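PDB 2JG5: fructose 1-phosphate kinase from Staphylococcus aureus, which probably phosphorylates fructose 1-phosphate to fructose 1,6-bisphosphate with ATP, as a member of the PfkB (ribokinase-like) family of sugar kinases. Local coordinates for residues V129-S134 against A156-D161. Numbering follows the deposited sequence.
Sequences VIVAGS and AKLVVD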
loop_
_atom_site.group_PDB
_atom_site.type_symbol
_atom_site.label_atom_id
_atom_site.label_comp_id
_atom_site.label_asym_id
_atom_site.label_seq_id
_atom_site.Cartn_x
_atom_site.Cartn_y
_atom_site.Cartn_z
ATOM N N VAL A 129 4.154 -13.740 -27.672
ATOM C CA VAL A 129 3.381 -13.661 -26.449
ATOM C C VAL A 129 4.148 -14.416 -25.359
ATOM O O VAL A 129 4.415 -15.629 -25.484
ATOM C CB VAL A 129 1.937 -14.209 -26.643
ATOM C CG1 VAL A 129 1.142 -14.116 -25.337
ATOM C CG2 VAL A 129 1.220 -13.433 -27.770
ATOM N N ILE A 130 4.527 -13.672 -24.318
ATOM C CA ILE A 130 5.222 -14.216 -23.148
ATOM C C ILE A 130 4.239 -14.262 -21.979
ATOM O O ILE A 130 3.704 -13.234 -21.558
ATOM C CB ILE A 130 6.457 -13.364 -22.747
ATOM C CG1 ILE A 130 7.397 -13.175 -23.946
ATOM C CG2 ILE A 130 7.208 -14.004 -21.554
ATOM C CD1 ILE A 130 8.188 -11.882 -23.933
ATOM N N VAL A 131 3.999 -15.461 -21.462
ATOM C CA VAL A 131 3.102 -15.617 -20.333
ATOM C C VAL A 131 3.928 -16.139 -19.181
ATOM O O VAL A 131 4.545 -17.196 -19.270
ATOM C CB VAL A 131 1.893 -16.551 -20.654
ATOM C CG1 VAL A 131 0.854 -16.502 -19.529
ATOM C CG2 VAL A 131 1.253 -16.158 -21.966
ATOM N N ALA A 132 3.961 -15.364 -18.105
ATOM C CA ALA A 132 4.813 -15.676 -16.984
ATOM C C ALA A 132 4.092 -15.368 -15.690
ATOM O O ALA A 132 3.506 -14.277 -15.529
ATOM C CB ALA A 132 6.132 -14.894 -17.073
ATOM N N GLY A 133 4.138 -16.337 -14.774
ATOM C CA GLY A 133 3.617 -16.142 -13.434
ATOM C C GLY A 133 2.726 -17.241 -12.896
ATOM O O GLY A 133 2.316 -18.175 -13.624
ATOM N N SER A 134 2.441 -17.130 -11.603
ATOM C CA SER A 134 1.491 -18.007 -10.952
ATOM C C SER A 134 0.089 -17.585 -11.368
ATOM O O SER A 134 -0.173 -16.402 -11.615
ATOM C CB SER A 134 1.646 -17.933 -9.431
ATOM O OG SER A 134 2.927 -18.420 -9.028
ATOM N N ALA A 156 1.227 -16.614 -33.445
ATOM C CA ALA A 156 2.200 -15.915 -32.588
ATOM C C ALA A 156 3.048 -16.884 -31.776
ATOM O O ALA A 156 2.549 -17.905 -31.285
ATOM C CB ALA A 156 1.512 -14.893 -31.658
ATOM N N LYS A 157 4.333 -16.554 -31.652
ATOM C CA LYS A 157 5.271 -17.319 -30.831
ATOM C C LYS A 157 4.863 -17.227 -29.377
ATOM O O LYS A 157 4.772 -16.129 -28.835
ATOM C CB LYS A 157 6.698 -16.786 -30.986
ATOM C CG LYS A 157 7.369 -17.150 -32.294
ATOM C CD LYS A 157 6.829 -16.335 -33.460
ATOM C CE LYS A 157 6.567 -17.231 -34.671
ATOM N NZ LYS A 157 7.816 -17.838 -35.230
ATOM N N LEU A 158 4.609 -18.375 -28.758
ATOM C CA LEU A 158 4.291 -18.414 -27.338
ATOM C C LEU A 158 5.500 -18.779 -26.476
ATOM O O LEU A 158 6.136 -19.811 -26.677
ATOM C CB LEU A 158 3.126 -19.358 -27.045
ATOM C CG LEU A 158 2.788 -19.445 -25.553
ATOM C CD1 LEU A 158 1.918 -18.257 -25.077
ATOM C CD2 LEU A 158 2.119 -20.759 -25.267
ATOM N N VAL A 159 5.792 -17.911 -25.509
ATOM C CA VAL A 159 6.878 -18.115 -24.548
ATOM C C VAL A 159 6.304 -18.265 -23.142
ATOM O O VAL A 159 5.513 -17.435 -22.687
ATOM C CB VAL A 159 7.855 -16.935 -24.578
ATOM C CG1 VAL A 159 8.936 -17.116 -23.546
ATOM C CG2 VAL A 159 8.442 -16.758 -25.983
ATOM N N VAL A 160 6.694 -19.331 -22.455
ATOM C CA VAL A 160 6.160 -19.604 -21.134
ATOM C C VAL A 160 7.259 -19.744 -20.088
ATOM O O VAL A 160 8.241 -20.472 -20.281
ATOM C CB VAL A 160 5.264 -20.872 -21.143
ATOM C CG1 VAL A 160 4.903 -21.306 -19.717
ATOM C CG2 VAL A 160 4.018 -20.630 -21.969
ATOM N N ASP A 161 7.072 -19.029 -18.982
ATOM C CA ASP A 161 7.881 -19.198 -17.786
ATOM C C ASP A 161 6.931 -19.392 -16.597
ATOM O O ASP A 161 6.408 -18.430 -16.031
ATOM C CB ASP A 161 8.810 -17.998 -17.605
ATOM C CG ASP A 161 9.706 -18.122 -16.394
ATOM O OD1 ASP A 161 9.908 -19.247 -15.886
ATOM O OD2 ASP A 161 10.221 -17.073 -15.946
#
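Ile130 and Val159 stand side by side and point the same way, a parallel pair at the heart of a beta-alpha-beta crossover in the central sheet of the ribokinase-like fold. The chain leaves strand 128-132, passes through helix 143-154 and returns as strand 157-161, the adjacent strand of the sheet; residues 129-132 and 157-161 run parallel, their axes 18° apart. With chi1 at -54°, CG1 of Ile130 is anti to the carbonyl carbon and lies 3.8 Å from CB of Val159, while CG2, anti to the backbone N, comes 4.1 Å from Val159 CG1. Val252 and Val256 of helix 247-260 pack on Ile130 from this face. Further along, Ala132 and Asp161 share the same face, and the aspartate's OD2 forms a salt bridge with Lys38.

The face of Val129, Val131, Leu158 and Val160 is packed in part by the crossover helix. Here Leu158 and Val131 meet obliquely: chi1 of 179° sets CG of the leucine anti to its backbone N, and CD1 comes 3.6 Å from Val129 O as well as 3.8 Å from CG2 of Val131. Ala148 and Thr151 of the helix rest on Leu158, Tyr144 and Ile147 on Val131.

Between these two faces the backbones are joined in parallel register. Val129 and Val131 each donate to and accept from the partner strand, and the Val159 N to Val129 O bond, 2.7 Å long, is nearly straight. The bonds lengthen toward the end of strand 128-132: Asp161 N still reaches Val131 O at 3.1 Å, but the last rung, from Gly133 N to Asp161 O, is a weak hydrogen bond of 3.3 Å, bent to 148° at the hydrogen.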